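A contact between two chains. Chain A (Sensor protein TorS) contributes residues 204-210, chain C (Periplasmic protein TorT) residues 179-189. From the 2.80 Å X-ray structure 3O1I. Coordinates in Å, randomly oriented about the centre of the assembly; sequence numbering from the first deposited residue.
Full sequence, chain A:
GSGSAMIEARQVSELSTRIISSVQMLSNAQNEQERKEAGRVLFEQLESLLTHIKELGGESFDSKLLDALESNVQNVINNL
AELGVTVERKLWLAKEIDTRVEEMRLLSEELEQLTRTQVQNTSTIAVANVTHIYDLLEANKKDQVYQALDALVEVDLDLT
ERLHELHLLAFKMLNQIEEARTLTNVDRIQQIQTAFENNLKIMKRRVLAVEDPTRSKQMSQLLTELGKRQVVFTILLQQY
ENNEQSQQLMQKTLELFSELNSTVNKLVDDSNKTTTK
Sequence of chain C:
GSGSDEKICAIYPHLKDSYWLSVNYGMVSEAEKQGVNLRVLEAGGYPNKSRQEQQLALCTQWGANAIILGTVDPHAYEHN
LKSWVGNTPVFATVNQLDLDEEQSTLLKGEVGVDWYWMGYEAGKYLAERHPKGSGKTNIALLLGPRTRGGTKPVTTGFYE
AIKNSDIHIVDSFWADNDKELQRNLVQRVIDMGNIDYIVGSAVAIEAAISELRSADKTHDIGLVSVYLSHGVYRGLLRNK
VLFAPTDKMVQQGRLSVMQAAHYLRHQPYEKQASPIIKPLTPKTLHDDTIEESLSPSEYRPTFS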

# COMPACT_ATOMS: atom_id res chain seq x y z
N LYS A 204 -14.26 5.43 6.13
CA LYS A 204 -15.15 5.93 7.18
C LYS A 204 -16.25 4.92 7.48
O LYS A 204 -16.73 4.83 8.61
CB LYS A 204 -15.75 7.28 6.80
CG LYS A 204 -15.03 8.48 7.41
CD LYS A 204 -15.74 9.78 7.05
CE LYS A 204 -15.26 10.96 7.89
NZ LYS A 204 -13.88 11.42 7.57
N ARG A 205 -16.67 4.15 6.48
CA ARG A 205 -17.68 3.17 6.80
C ARG A 205 -17.09 1.79 6.96
O ARG A 205 -17.54 1.02 7.80
CB ARG A 205 -18.82 3.17 5.77
CG ARG A 205 -18.45 3.10 4.31
CD ARG A 205 -19.72 3.32 3.49
NE ARG A 205 -19.46 3.49 2.06
CZ ARG A 205 -20.40 3.75 1.15
NH1 ARG A 205 -21.68 3.87 1.50
NH2 ARG A 205 -20.07 3.87 -0.13
N ARG A 206 -16.06 1.46 6.18
CA ARG A 206 -15.46 0.14 6.33
C ARG A 206 -14.87 -0.03 7.71
O ARG A 206 -14.68 -1.14 8.19
CB ARG A 206 -14.37 -0.10 5.28
CG ARG A 206 -14.92 -0.52 3.94
CD ARG A 206 -13.82 -1.05 3.08
NE ARG A 206 -14.32 -1.38 1.75
CZ ARG A 206 -13.54 -1.77 0.75
NH1 ARG A 206 -12.23 -1.88 0.94
NH2 ARG A 206 -14.07 -2.04 -0.43
N VAL A 207 -14.59 1.09 8.35
CA VAL A 207 -14.00 1.04 9.67
C VAL A 207 -15.06 0.76 10.75
O VAL A 207 -14.77 0.14 11.77
CB VAL A 207 -13.24 2.36 9.98
CG1 VAL A 207 -14.20 3.45 10.38
CG2 VAL A 207 -12.21 2.13 11.05
N LEU A 208 -16.29 1.19 10.51
CA LEU A 208 -17.37 0.97 11.47
C LEU A 208 -17.60 -0.50 11.72
O LEU A 208 -17.98 -0.90 12.82
CB LEU A 208 -18.68 1.60 10.97
CG LEU A 208 -18.58 3.11 10.74
CD1 LEU A 208 -19.92 3.62 10.25
CD2 LEU A 208 -18.15 3.80 12.03
N ALA A 209 -17.36 -1.31 10.69
CA ALA A 209 -17.55 -2.75 10.80
C ALA A 209 -16.25 -3.53 11.00
O ALA A 209 -15.90 -4.39 10.20
CB ALA A 209 -18.29 -3.27 9.57
N VAL A 210 -15.53 -3.23 12.08
CA VAL A 210 -14.30 -3.95 12.38
C VAL A 210 -14.63 -4.99 13.46
O VAL A 210 -15.72 -5.57 13.45
CB VAL A 210 -13.20 -2.99 12.89
CG1 VAL A 210 -11.90 -3.75 13.11
CG2 VAL A 210 -12.97 -1.89 11.87
N LYS C 179 -15.99 -8.77 -2.16
CA LYS C 179 -16.49 -9.05 -0.83
C LYS C 179 -16.81 -7.76 -0.07
O LYS C 179 -17.92 -7.61 0.46
CB LYS C 179 -15.49 -9.90 -0.05
CG LYS C 179 -16.04 -10.50 1.24
CD LYS C 179 -17.26 -11.38 0.99
CE LYS C 179 -17.48 -12.35 2.14
NZ LYS C 179 -16.47 -13.45 2.18
N GLU C 180 -15.85 -6.84 -0.02
CA GLU C 180 -16.07 -5.60 0.71
C GLU C 180 -17.11 -4.69 0.07
O GLU C 180 -17.87 -4.01 0.78
CB GLU C 180 -14.75 -4.85 0.88
CG GLU C 180 -13.81 -5.53 1.84
CD GLU C 180 -14.52 -6.00 3.10
OE1 GLU C 180 -15.29 -5.20 3.70
OE2 GLU C 180 -14.29 -7.17 3.50
N LEU C 181 -17.17 -4.66 -1.25
CA LEU C 181 -18.16 -3.83 -1.92
C LEU C 181 -19.57 -4.37 -1.71
O LEU C 181 -20.50 -3.60 -1.47
CB LEU C 181 -17.87 -3.75 -3.42
CG LEU C 181 -17.25 -2.46 -3.92
CD1 LEU C 181 -16.03 -2.11 -3.09
CD2 LEU C 181 -16.86 -2.64 -5.39
N GLN C 182 -19.72 -5.70 -1.81
CA GLN C 182 -21.02 -6.35 -1.64
C GLN C 182 -21.40 -6.36 -0.17
O GLN C 182 -22.57 -6.25 0.16
CB GLN C 182 -20.99 -7.79 -2.17
CG GLN C 182 -20.80 -7.90 -3.67
CD GLN C 182 -21.96 -7.30 -4.44
OE1 GLN C 182 -23.11 -7.35 -4.00
NE2 GLN C 182 -21.67 -6.73 -5.62
N ARG C 183 -20.41 -6.50 0.70
CA ARG C 183 -20.67 -6.49 2.14
C ARG C 183 -21.39 -5.20 2.48
O ARG C 183 -22.37 -5.19 3.23
CB ARG C 183 -19.36 -6.56 2.94
CG ARG C 183 -19.56 -6.40 4.45
CD ARG C 183 -18.23 -6.34 5.23
NE ARG C 183 -17.83 -7.63 5.77
CZ ARG C 183 -17.24 -8.60 5.07
NH1 ARG C 183 -16.95 -8.42 3.78
NH2 ARG C 183 -16.93 -9.75 5.65
N ASN C 184 -20.90 -4.10 1.92
CA ASN C 184 -21.48 -2.79 2.17
C ASN C 184 -22.93 -2.74 1.69
O ASN C 184 -23.79 -2.16 2.36
CB ASN C 184 -20.67 -1.70 1.47
CG ASN C 184 -20.90 -0.34 2.08
OD1 ASN C 184 -20.51 -0.10 3.23
ND2 ASN C 184 -21.55 0.55 1.34
N LEU C 185 -23.19 -3.34 0.53
CA LEU C 185 -24.54 -3.37 -0.01
C LEU C 185 -25.45 -4.19 0.89
O LEU C 185 -26.62 -3.88 1.04
CB LEU C 185 -24.54 -3.94 -1.43
CG LEU C 185 -23.84 -3.09 -2.49
CD1 LEU C 185 -23.96 -3.74 -3.85
CD2 LEU C 185 -24.44 -1.68 -2.52
N VAL C 186 -24.90 -5.24 1.49
CA VAL C 186 -25.66 -6.09 2.41
C VAL C 186 -26.11 -5.23 3.59
O VAL C 186 -27.29 -5.18 3.93
CB VAL C 186 -24.81 -7.28 2.93
CG1 VAL C 186 -25.44 -7.89 4.18
CG2 VAL C 186 -24.71 -8.34 1.86
N GLN C 187 -25.14 -4.55 4.20
CA GLN C 187 -25.39 -3.68 5.35
C GLN C 187 -26.51 -2.68 5.09
O GLN C 187 -27.35 -2.45 5.95
CB GLN C 187 -24.09 -2.96 5.75
CG GLN C 187 -22.98 -3.93 6.16
CD GLN C 187 -21.61 -3.26 6.31
OE1 GLN C 187 -21.17 -2.53 5.42
NE2 GLN C 187 -20.93 -3.54 7.42
N ARG C 188 -26.54 -2.09 3.90
CA ARG C 188 -27.60 -1.14 3.56
C ARG C 188 -28.94 -1.85 3.64
O ARG C 188 -29.87 -1.35 4.28
CB ARG C 188 -27.42 -0.60 2.14
CG ARG C 188 -26.32 0.43 1.99
CD ARG C 188 -26.30 0.98 0.57
NE ARG C 188 -25.26 1.98 0.37
CZ ARG C 188 -24.97 2.52 -0.81
NH1 ARG C 188 -25.64 2.16 -1.90
NH2 ARG C 188 -24.00 3.43 -0.90
N VAL C 189 -29.04 -3.00 2.98
CA VAL C 189 -30.26 -3.79 2.96
C VAL C 189 -30.72 -4.03 4.40
O VAL C 189 -31.91 -3.89 4.71
CB VAL C 189 -30.02 -5.16 2.28
CG1 VAL C 189 -31.29 -5.98 2.28
CG2 VAL C 189 -29.54 -4.94 0.85

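This is a small packing contact, burying 336 Å² in all, in which two arginines and an alanine of TorS lie against one helix of TorT without a clear hydrogen bond or salt bridge between them. Arg206(A) has the largest covered area. Its CA-to-CB bond points sideways, but the extended side chain brings the guanidinium to the helix. Glu180(C) CB lies over one face of that group, 3.2 Å from Arg206(A) NH2. Leu181(C) CD1 sits at its edge, 3.3 Å from the same NH2. The contact is therefore largely with carbon. Arg206(A) NE and Glu180(C) OE1 are 4.4 Å apart, beyond a salt bridge, and the oxygen lies well out of the guanidinium plane. Any attraction here is between charges only. Within the helix, Glu180(C) OE2 is 3.0 Å from Arg183(C) NH1 in a salt bridge, also out of plane.

The CA-to-CB bond of Arg205(A) points toward the helix, and the side chain packs against Asn184(C), which lies over one face of its guanidinium. Arg205(A) NH1 also comes within 3.4 Å of Arg188(C) NH2. Both are donors with like charge, so this approach offers no hydrogen bond. Farther along the TorS chain, Ala209(A) CB rests 3.4 Å from Gln187(C) NE2, which is hydrogen-bonded elsewhere in the structure.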